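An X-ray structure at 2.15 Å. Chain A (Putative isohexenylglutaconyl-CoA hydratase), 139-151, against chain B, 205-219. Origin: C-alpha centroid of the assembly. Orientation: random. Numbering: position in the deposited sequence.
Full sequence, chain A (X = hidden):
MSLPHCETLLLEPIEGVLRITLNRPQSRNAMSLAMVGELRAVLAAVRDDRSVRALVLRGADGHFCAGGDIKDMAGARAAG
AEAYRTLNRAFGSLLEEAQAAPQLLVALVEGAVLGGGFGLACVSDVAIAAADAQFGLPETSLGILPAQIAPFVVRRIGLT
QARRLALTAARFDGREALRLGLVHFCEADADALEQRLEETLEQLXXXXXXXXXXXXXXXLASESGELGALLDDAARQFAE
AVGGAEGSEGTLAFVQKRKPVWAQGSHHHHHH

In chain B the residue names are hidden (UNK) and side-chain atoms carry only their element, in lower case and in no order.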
# COMPACT_ATOMS: atom_id res chain seq x y z
N GLU A 139 -10.01 8.40 -18.85
CA GLU A 139 -11.24 9.07 -18.51
C GLU A 139 -11.14 10.56 -18.39
O GLU A 139 -11.93 11.27 -18.99
CB GLU A 139 -11.84 8.48 -17.26
CG GLU A 139 -12.55 7.21 -17.49
CD GLU A 139 -11.65 6.01 -17.35
OE1 GLU A 139 -10.41 6.13 -17.44
OE2 GLU A 139 -12.21 4.93 -17.17
N THR A 140 -10.18 11.08 -17.65
CA THR A 140 -10.19 12.55 -17.51
C THR A 140 -9.65 13.28 -18.77
O THR A 140 -9.80 14.49 -18.88
CB THR A 140 -9.37 13.03 -16.34
OG1 THR A 140 -8.01 12.68 -16.58
CG2 THR A 140 -9.85 12.41 -15.03
N SER A 141 -8.99 12.56 -19.68
CA SER A 141 -8.63 13.14 -21.00
C SER A 141 -9.87 13.33 -21.92
O SER A 141 -9.76 13.82 -23.03
CB SER A 141 -7.51 12.34 -21.69
OG SER A 141 -7.91 11.11 -22.30
N LEU A 142 -11.03 12.92 -21.41
CA LEU A 142 -12.33 12.97 -22.08
C LEU A 142 -13.34 13.74 -21.22
O LEU A 142 -14.54 13.76 -21.51
CB LEU A 142 -12.87 11.55 -22.27
CG LEU A 142 -12.75 10.92 -23.66
CD1 LEU A 142 -11.29 10.72 -24.00
CD2 LEU A 142 -13.50 9.61 -23.69
N GLY A 143 -12.86 14.38 -20.16
CA GLY A 143 -13.73 15.14 -19.30
C GLY A 143 -14.61 14.35 -18.37
O GLY A 143 -15.46 14.96 -17.71
N ILE A 144 -14.42 13.02 -18.29
CA ILE A 144 -15.16 12.16 -17.36
C ILE A 144 -14.25 11.57 -16.25
O ILE A 144 -13.09 11.93 -16.16
CB ILE A 144 -15.94 11.06 -18.10
CG1 ILE A 144 -15.01 10.00 -18.68
CG2 ILE A 144 -16.80 11.68 -19.24
CD1 ILE A 144 -15.75 8.93 -19.55
N LEU A 145 -14.79 10.66 -15.43
CA LEU A 145 -14.15 10.22 -14.19
C LEU A 145 -13.98 8.72 -14.26
O LEU A 145 -14.89 8.05 -14.68
CB LEU A 145 -15.02 10.53 -12.97
CG LEU A 145 -15.68 11.88 -12.83
CD1 LEU A 145 -16.39 12.00 -11.44
CD2 LEU A 145 -14.68 13.01 -13.05
N PRO A 146 -12.81 8.19 -13.85
CA PRO A 146 -12.75 6.76 -13.56
C PRO A 146 -13.41 6.53 -12.16
O PRO A 146 -12.73 6.20 -11.21
CB PRO A 146 -11.23 6.45 -13.59
CG PRO A 146 -10.56 7.77 -13.16
CD PRO A 146 -11.55 8.89 -13.53
N ALA A 147 -14.72 6.78 -12.08
CA ALA A 147 -15.44 6.99 -10.81
C ALA A 147 -15.60 5.74 -9.97
O ALA A 147 -15.26 5.74 -8.78
CB ALA A 147 -16.79 7.56 -11.07
N GLN A 148 -16.09 4.68 -10.60
CA GLN A 148 -16.22 3.38 -9.94
C GLN A 148 -14.83 2.74 -9.82
O GLN A 148 -14.62 1.94 -8.93
CB GLN A 148 -17.09 2.41 -10.73
CG GLN A 148 -18.49 2.86 -11.02
CD GLN A 148 -19.29 3.06 -9.75
OE1 GLN A 148 -19.52 2.13 -8.99
NE2 GLN A 148 -19.67 4.29 -9.50
N ILE A 149 -13.92 3.04 -10.75
CA ILE A 149 -12.57 2.47 -10.68
C ILE A 149 -11.78 2.96 -9.47
O ILE A 149 -10.96 2.20 -8.91
CB ILE A 149 -11.81 2.79 -11.98
CG1 ILE A 149 -12.43 2.00 -13.15
CG2 ILE A 149 -10.38 2.48 -11.91
CD1 ILE A 149 -12.17 2.63 -14.44
N ALA A 150 -11.99 4.22 -9.08
CA ALA A 150 -11.10 4.91 -8.14
C ALA A 150 -10.72 4.07 -6.90
O ALA A 150 -9.55 3.86 -6.60
CB ALA A 150 -11.69 6.22 -7.69
N PRO A 151 -11.72 3.57 -6.20
CA PRO A 151 -11.43 2.80 -4.98
C PRO A 151 -10.70 1.49 -5.25
O PRO A 151 -9.91 1.05 -4.44
CB PRO A 151 -12.82 2.56 -4.40
CG PRO A 151 -13.76 2.83 -5.44
CD PRO A 151 -13.15 3.81 -6.35
N UNK B 205 -1.83 18.19 -19.83
CA UNK B 205 -2.55 19.07 -20.75
C UNK B 205 -3.65 18.32 -21.50
O UNK B 205 -4.64 18.91 -21.89
n UNK B 205 2.65 23.72 -20.04
n UNK B 205 0.75 22.84 -21.00
c UNK B 205 -0.02 21.89 -21.82
c UNK B 205 2.07 22.80 -20.80
n UNK B 205 2.83 21.86 -21.36
c UNK B 205 -1.55 19.81 -21.69
c UNK B 205 -0.98 21.07 -20.98
N UNK B 206 -3.48 17.01 -21.68
CA UNK B 206 -4.52 16.19 -22.27
C UNK B 206 -5.79 16.03 -21.41
O UNK B 206 -6.81 15.65 -21.94
c UNK B 206 -3.95 14.82 -22.63
n UNK B 206 -1.17 14.31 -25.13
c UNK B 206 -2.61 14.95 -23.28
n UNK B 206 0.80 13.56 -24.09
c UNK B 206 0.17 14.19 -25.09
n UNK B 206 0.89 14.72 -26.08
c UNK B 206 -2.12 13.80 -24.11
N UNK B 207 -5.71 16.32 -20.10
CA UNK B 207 -6.74 15.99 -19.08
C UNK B 207 -7.52 17.21 -18.57
O UNK B 207 -6.95 18.28 -18.30
s UNK B 207 -5.26 13.84 -18.29
c UNK B 207 -6.09 15.32 -17.86
N UNK B 208 -8.83 17.07 -18.48
CA UNK B 208 -9.69 18.20 -18.12
C UNK B 208 -9.62 18.62 -16.65
O UNK B 208 -9.53 17.80 -15.75
c UNK B 208 -11.15 17.92 -18.53
N UNK B 209 -9.71 19.92 -16.40
CA UNK B 209 -9.39 20.32 -15.03
C UNK B 209 -10.50 20.06 -14.02
O UNK B 209 -10.16 19.69 -12.88
c UNK B 209 -9.73 22.25 -16.50
c UNK B 209 -9.07 21.81 -15.15
c UNK B 209 -9.67 21.04 -17.36
N UNK B 210 -11.77 20.24 -14.37
CA UNK B 210 -12.85 19.84 -13.47
C UNK B 210 -12.87 18.32 -13.30
O UNK B 210 -13.02 17.82 -12.20
c UNK B 210 -14.23 20.37 -13.87
n UNK B 210 -14.30 22.67 -14.58
o UNK B 210 -14.65 22.24 -12.43
c UNK B 210 -14.41 21.85 -13.57
N UNK B 211 -12.63 17.61 -14.39
CA UNK B 211 -12.55 16.17 -14.35
C UNK B 211 -11.43 15.72 -13.41
O UNK B 211 -11.62 14.76 -12.67
c UNK B 211 -12.32 15.61 -15.74
N UNK B 212 -10.29 16.41 -13.44
CA UNK B 212 -9.16 16.05 -12.59
C UNK B 212 -9.46 16.29 -11.11
O UNK B 212 -9.14 15.48 -10.26
o UNK B 212 -7.12 14.88 -14.18
c UNK B 212 -6.93 16.06 -13.83
n UNK B 212 -5.88 16.75 -14.22
c UNK B 212 -7.90 16.85 -12.97
N UNK B 213 -10.03 17.45 -10.80
CA UNK B 213 -10.41 17.79 -9.44
C UNK B 213 -11.34 16.79 -8.76
O UNK B 213 -11.19 16.46 -7.58
c UNK B 213 -11.02 19.11 -9.40
N UNK B 214 -12.33 16.31 -9.49
CA UNK B 214 -13.32 15.41 -8.90
C UNK B 214 -12.79 13.97 -8.79
O UNK B 214 -13.12 13.22 -7.87
c UNK B 214 -14.67 15.49 -9.70
N UNK B 215 -11.94 13.59 -9.74
CA UNK B 215 -11.31 12.29 -9.72
C UNK B 215 -10.42 12.21 -8.50
O UNK B 215 -10.40 11.19 -7.77
c UNK B 215 -9.71 10.77 -10.88
c UNK B 215 -10.51 12.07 -10.97
o UNK B 215 -11.40 12.01 -12.09
N UNK B 216 -9.69 13.30 -8.29
CA UNK B 216 -8.76 13.40 -7.20
C UNK B 216 -9.47 13.24 -5.89
O UNK B 216 -9.05 12.40 -5.06
c UNK B 216 -6.12 16.01 -5.99
c UNK B 216 -8.00 14.74 -7.18
c UNK B 216 -4.64 15.90 -5.70
n UNK B 216 -3.90 17.14 -5.96
c UNK B 216 -6.73 14.65 -6.33
N UNK B 217 -10.52 14.04 -5.69
CA UNK B 217 -11.29 13.95 -4.46
C UNK B 217 -11.78 12.53 -4.22
O UNK B 217 -11.74 12.03 -3.08
c UNK B 217 -12.45 14.94 -4.46
N UNK B 218 -12.21 11.84 -5.28
CA UNK B 218 -12.63 10.43 -5.13
C UNK B 218 -11.52 9.50 -4.66
O UNK B 218 -11.75 8.64 -3.85
c UNK B 218 -13.19 9.90 -6.45
c UNK B 218 -14.97 9.71 -8.15
c UNK B 218 -14.58 10.38 -6.84
c UNK B 218 -15.60 10.06 -5.75
N UNK B 219 -10.34 9.60 -5.27
CA UNK B 219 -9.20 8.77 -4.88
C UNK B 219 -8.87 9.02 -3.40
O UNK B 219 -8.74 8.08 -2.62
c UNK B 219 -7.91 7.57 -7.57
c UNK B 219 -7.97 9.10 -5.70
c UNK B 219 -6.70 9.68 -7.79
c UNK B 219 -7.95 8.98 -7.22
O HOH W 1 -7.33 14.67 -24.35

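Position 205 carries three carbons, a nitrogen, and a carbon bearing two more nitrogens, a guanidinium that stays out of reach of chain A: Arg B205. Position 206 has the same chain of atoms, but its end leads away from chain A; its backbone O lies 3.2 Å from the CA of Ser A141 in a CA-H...O contact. This is Arg B206. At 207 a single carbon bears a sulfur, 3.4 Å from OG1 of Thr A140, which identifies Cys B207.

Position 208 has one carbon, its CB, 3.9 Å from the CA of Gly A143, and is Ala B208, the N-cap residue. Three carbons at 209 close a ring onto the backbone N, pointing away from chain A; Pro B209 opens the helix. The two carbons at 210, the second with one oxygen and one nitrogen, make Asn B210, which does not touch chain A. The lone carbon of 211 points toward chain A, its CB 3.7 Å from the C of Gly A143: Ala B211. Position 212 repeats the amide pattern of 210, with its oxygen 3.4 Å from OG1 of Thr A140, and is Asn B212.

Single carbons at 213 and 214 mark two alanines. Ala B213 faces away, whereas the CB of Ala B214 approaches CD2 of Leu A145 at 4.2 Å. At 215 the first carbon branches to an oxygen and a carbon; the oxygen lies 3.4 Å from CD of Pro A146. This is Thr B215, whose OG1 donates to Ala B211 O at 2.8 Å. Position 216 has four carbons in a row ending in nitrogen and 217 a single carbon, both out of reach of the chain A stretch: Lys B216 and Ala B217. Positions 218 and 219 each have four carbons forked at the second, the pattern of leucine, and both meet Ala A150: CB of Leu B218 lies 4.2 Å from its CB, and CD2 of Leu B219 4.0 Å from the same atom.

The contact joins a polar backbone clasp to a largely apolar helix face, where Thr B215 OG1 bonds back to its own helix while touching carbon atoms of chain A. Ala B208 N donates to Thr A140 O at 2.8 Å and 172°, a nearly straight bond, while a water donates to both Ser A141 O (2.9 Å) and Arg B206 O (2.7 Å). Beyond the clasp, the small side chain of Ala B211 lies against the backbone of Gly A143, their CA atoms 5.2 Å apart. Farther along, Leu A145, Ala A147 and Ala A150 pack against Leu B218, extending the contact through apolar side chains.

Chain B, residues 205-219: RRCAPNANAATKALL
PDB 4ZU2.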